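Local coordinates for hypothetical protein (Exiguobacterium sibiricum, PDB 2HKV) that is of unknown function but binds a nickel ion and belongs to the DinB superfamily of helical proteins, consistent with a metal-dependent role, at residues L54-R59 with Y92-R96. Numbering follows the deposited sequence.
Sequences LEADLR and YYQDR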
ATOM      1  N   LEU A  54      -6.529  -5.579  -9.631  1.00 34.97           N
ATOM      2  CA  LEU A  54      -5.255  -6.100 -10.169  1.00 35.40           C
ATOM      3  C   LEU A  54      -5.390  -6.291 -11.669  1.00 35.59           C
ATOM      4  O   LEU A  54      -4.419  -6.105 -12.393  1.00 38.47           O
ATOM      5  CB  LEU A  54      -4.804  -7.390  -9.484  1.00 31.78           C
ATOM      6  CG  LEU A  54      -4.265  -7.330  -8.054  1.00 38.54           C
ATOM      7  CD1 LEU A  54      -3.930  -8.763  -7.594  1.00 35.18           C
ATOM      8  CD2 LEU A  54      -3.037  -6.415  -7.949  1.00 32.61           C
ATOM      9  N   GLU A  55      -6.595  -6.610 -12.144  1.00 33.84           N
ATOM     10  CA  GLU A  55      -6.846  -6.787 -13.586  1.00 34.22           C
ATOM     11  C   GLU A  55      -7.161  -5.445 -14.232  1.00 32.62           C
ATOM     12  O   GLU A  55      -6.614  -5.116 -15.281  1.00 35.61           O
ATOM     13  CB  GLU A  55      -7.950  -7.825 -13.777  1.00 32.77           C
ATOM     14  CG  GLU A  55      -8.459  -7.994 -15.163  1.00 36.51           C
ATOM     15  CD  GLU A  55      -9.406  -9.172 -15.331  1.00 39.65           C
ATOM     16  OE1 GLU A  55      -9.549 -10.020 -14.409  1.00 40.14           O
ATOM     17  OE2 GLU A  55     -10.033  -9.252 -16.416  1.00 33.74           O
ATOM     18  N   ALA A  56      -8.014  -4.649 -13.579  1.00 32.25           N
ATOM     19  CA  ALA A  56      -8.409  -3.327 -14.052  1.00 35.38           C
ATOM     20  C   ALA A  56      -7.177  -2.508 -14.350  1.00 34.59           C
ATOM     21  O   ALA A  56      -7.028  -1.966 -15.445  1.00 34.91           O
ATOM     22  CB  ALA A  56      -9.375  -2.577 -13.012  1.00 31.08           C
ATOM     23  N   ASP A  57      -6.250  -2.436 -13.398  1.00 35.03           N
ATOM     24  CA  ASP A  57      -5.108  -1.577 -13.614  1.00 34.36           C
ATOM     25  C   ASP A  57      -4.281  -2.041 -14.790  1.00 33.54           C
ATOM     26  O   ASP A  57      -3.721  -1.219 -15.498  1.00 34.42           O
ATOM     27  CB  ASP A  57      -4.224  -1.475 -12.361  1.00 35.61           C
ATOM     28  CG  ASP A  57      -4.870  -0.654 -11.225  1.00 38.12           C
ATOM     29  OD1 ASP A  57      -6.108  -0.317 -11.244  1.00 36.41           O
ATOM     30  OD2 ASP A  57      -4.142  -0.347 -10.237  1.00 43.11           O
ATOM     31  N   LEU A  58      -4.157  -3.340 -14.992  1.00 34.46           N
ATOM     32  CA  LEU A  58      -3.312  -3.824 -16.071  1.00 34.72           C
ATOM     33  C   LEU A  58      -3.989  -3.661 -17.417  1.00 36.13           C
ATOM     34  O   LEU A  58      -3.303  -3.444 -18.402  1.00 31.56           O
ATOM     35  CB  LEU A  58      -2.869  -5.279 -15.826  1.00 35.74           C
ATOM     36  CG  LEU A  58      -1.853  -5.462 -14.669  1.00 39.62           C
ATOM     37  CD1 LEU A  58      -1.390  -6.883 -14.634  1.00 33.66           C
ATOM     38  CD2 LEU A  58      -0.682  -4.548 -14.800  1.00 43.97           C
ATOM     39  N   ARG A  59      -5.315  -3.736 -17.446  1.00 36.06           N
ATOM     40  CA  ARG A  59      -6.087  -3.424 -18.648  1.00 34.34           C
ATOM     41  C   ARG A  59      -5.952  -1.955 -19.027  1.00 34.08           C
ATOM     42  O   ARG A  59      -5.741  -1.617 -20.220  1.00 34.68           O
ATOM     43  CB  ARG A  59      -7.563  -3.782 -18.418  1.00 35.34           C
ATOM     44  CG  ARG A  59      -7.829  -5.277 -18.408  1.00 39.71           C
ATOM     45  CD  ARG A  59      -9.313  -5.693 -18.438  1.00 39.67           C
ATOM     46  NE  ARG A  59      -9.388  -7.153 -18.487  1.00 40.80           N
ATOM     47  CZ  ARG A  59      -9.484  -7.882 -19.593  1.00 49.45           C
ATOM     48  NH1 ARG A  59      -9.593  -7.312 -20.779  1.00 44.79           N
ATOM     49  NH2 ARG A  59      -9.485  -9.206 -19.506  1.00 53.60           N
ATOM     50  N   TYR A  92      -4.844 -13.207 -13.443  1.00 35.29           N
ATOM     51  CA  TYR A  92      -4.594 -12.342 -14.571  1.00 36.69           C
ATOM     52  C   TYR A  92      -3.264 -11.630 -14.346  1.00 35.73           C
ATOM     53  O   TYR A  92      -2.411 -11.551 -15.268  1.00 35.81           O
ATOM     54  CB  TYR A  92      -5.715 -11.311 -14.679  1.00 36.85           C
ATOM     55  CG  TYR A  92      -5.663 -10.448 -15.908  1.00 38.77           C
ATOM     56  CD1 TYR A  92      -4.837  -9.336 -15.949  1.00 40.83           C
ATOM     57  CD2 TYR A  92      -6.423 -10.749 -17.033  1.00 39.74           C
ATOM     58  CE1 TYR A  92      -4.768  -8.524 -17.061  1.00 43.96           C
ATOM     59  CE2 TYR A  92      -6.381  -9.924 -18.158  1.00 42.44           C
ATOM     60  CZ  TYR A  92      -5.537  -8.815 -18.161  1.00 42.15           C
ATOM     61  OH  TYR A  92      -5.457  -7.999 -19.255  1.00 49.25           O
ATOM     62  N   TYR A  93      -3.121 -11.109 -13.132  1.00 36.32           N
ATOM     63  CA  TYR A  93      -1.905 -10.414 -12.733  1.00 34.80           C
ATOM     64  C   TYR A  93      -0.681 -11.352 -12.851  1.00 35.32           C
ATOM     65  O   TYR A  93       0.358 -10.965 -13.368  1.00 36.14           O
ATOM     66  CB  TYR A  93      -2.051  -9.858 -11.322  1.00 34.65           C
ATOM     67  CG  TYR A  93      -0.847  -9.020 -10.812  1.00 33.61           C
ATOM     68  CD1 TYR A  93       0.217  -9.620 -10.133  1.00 32.06           C
ATOM     69  CD2 TYR A  93      -0.798  -7.638 -11.007  1.00 33.63           C
ATOM     70  CE1 TYR A  93       1.276  -8.868  -9.657  1.00 34.29           C
ATOM     71  CE2 TYR A  93       0.273  -6.874 -10.535  1.00 34.71           C
ATOM     72  CZ  TYR A  93       1.315  -7.501  -9.874  1.00 33.08           C
ATOM     73  OH  TYR A  93       2.381  -6.762  -9.431  1.00 35.72           O
ATOM     74  N   GLN A  94      -0.809 -12.558 -12.336  1.00 33.87           N
ATOM     75  CA  GLN A  94       0.326 -13.483 -12.358  1.00 37.67           C
ATOM     76  C   GLN A  94       0.747 -13.782 -13.775  1.00 34.48           C
ATOM     77  O   GLN A  94       1.940 -13.904 -14.079  1.00 37.32           O
ATOM     78  CB  GLN A  94      -0.005 -14.787 -11.658  1.00 39.73           C
ATOM     79  CG  GLN A  94      -0.098 -14.669 -10.172  1.00 43.17           C
ATOM     80  CD  GLN A  94      -0.449 -15.995  -9.557  1.00 45.52           C
ATOM     81  OE1 GLN A  94      -1.605 -16.244  -9.175  1.00 60.54           O
ATOM     82  NE2 GLN A  94       0.527 -16.880  -9.508  1.00 43.21           N
ATOM     83  N   ASP A  95      -0.219 -13.894 -14.676  1.00 34.02           N
ATOM     84  CA  ASP A  95       0.130 -14.186 -16.052  1.00 36.10           C
ATOM     85  C   ASP A  95       0.873 -13.022 -16.713  1.00 34.49           C
ATOM     86  O   ASP A  95       1.820 -13.232 -17.462  1.00 33.44           O
ATOM     87  CB  ASP A  95      -1.138 -14.468 -16.838  1.00 38.78           C
ATOM     88  CG  ASP A  95      -1.854 -15.745 -16.378  1.00 47.40           C
ATOM     89  OD1 ASP A  95      -1.280 -16.528 -15.560  1.00 53.69           O
ATOM     90  OD2 ASP A  95      -3.000 -15.961 -16.859  1.00 53.98           O
ATOM     91  N   ARG A  96       0.432 -11.795 -16.437  1.00 33.75           N
ATOM     92  CA  ARG A  96       1.111 -10.596 -16.955  1.00 36.77           C
ATOM     93  C   ARG A  96       2.500 -10.428 -16.298  1.00 39.74           C
ATOM     94  O   ARG A  96       3.483  -9.966 -16.916  1.00 40.99           O
ATOM     95  CB  ARG A  96       0.247  -9.349 -16.762  1.00 39.35           C
ATOM     96  CG  ARG A  96      -1.076  -9.341 -17.568  1.00 39.93           C
ATOM     97  CD  ARG A  96      -1.020 -10.237 -18.780  1.00 53.30           C
ATOM     98  NE  ARG A  96      -2.280 -10.347 -19.512  1.00 58.46           N
ATOM     99  CZ  ARG A  96      -3.343 -11.078 -19.161  1.00 60.80           C
ATOM    100  NH1 ARG A  96      -3.388 -11.762 -18.028  1.00 58.82           N
ATOM    101  NH2 ARG A  96      -4.397 -11.100 -19.971  1.00 72.00           N
TER
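Helical segments 54-59 and 92-96 run in broadly the same direction, their axes 44° apart and 9.5 Å at closest approach; the L54 and Y93 CA atoms are 6.0 Å apart. No hydrogen bond crosses the interface, which rests on side-chain packing. Y92 lies flat against E55, whose CG sits 3.8 Å from the ring centroid and 10° off its normal, a CH-pi contact, while L58 CB meets the ring edge at Y92 CE1 (4.0 Å). E55 is held by R59 one turn on, R59 NE to E55 OE2 being a 3.0 Å salt bridge, and by a second to R85; Y92 OH lies over the R59 guanidinium. L58 CD1 reaches Y93 CD2 at 3.8 Å and R96 CB at 3.6 Å. Y93 OH is hydrogen-bonded to L118 O. The contact joins helices 43-61 and 82-98 of the DinB-type helical bundle: L54 and Y93 also touch helices 4-26 and 114-138, and D57 OD2 is hydrogen-bonded to ND1 of the nickel ligand H124, while E55 touches F72 of helix 66-73.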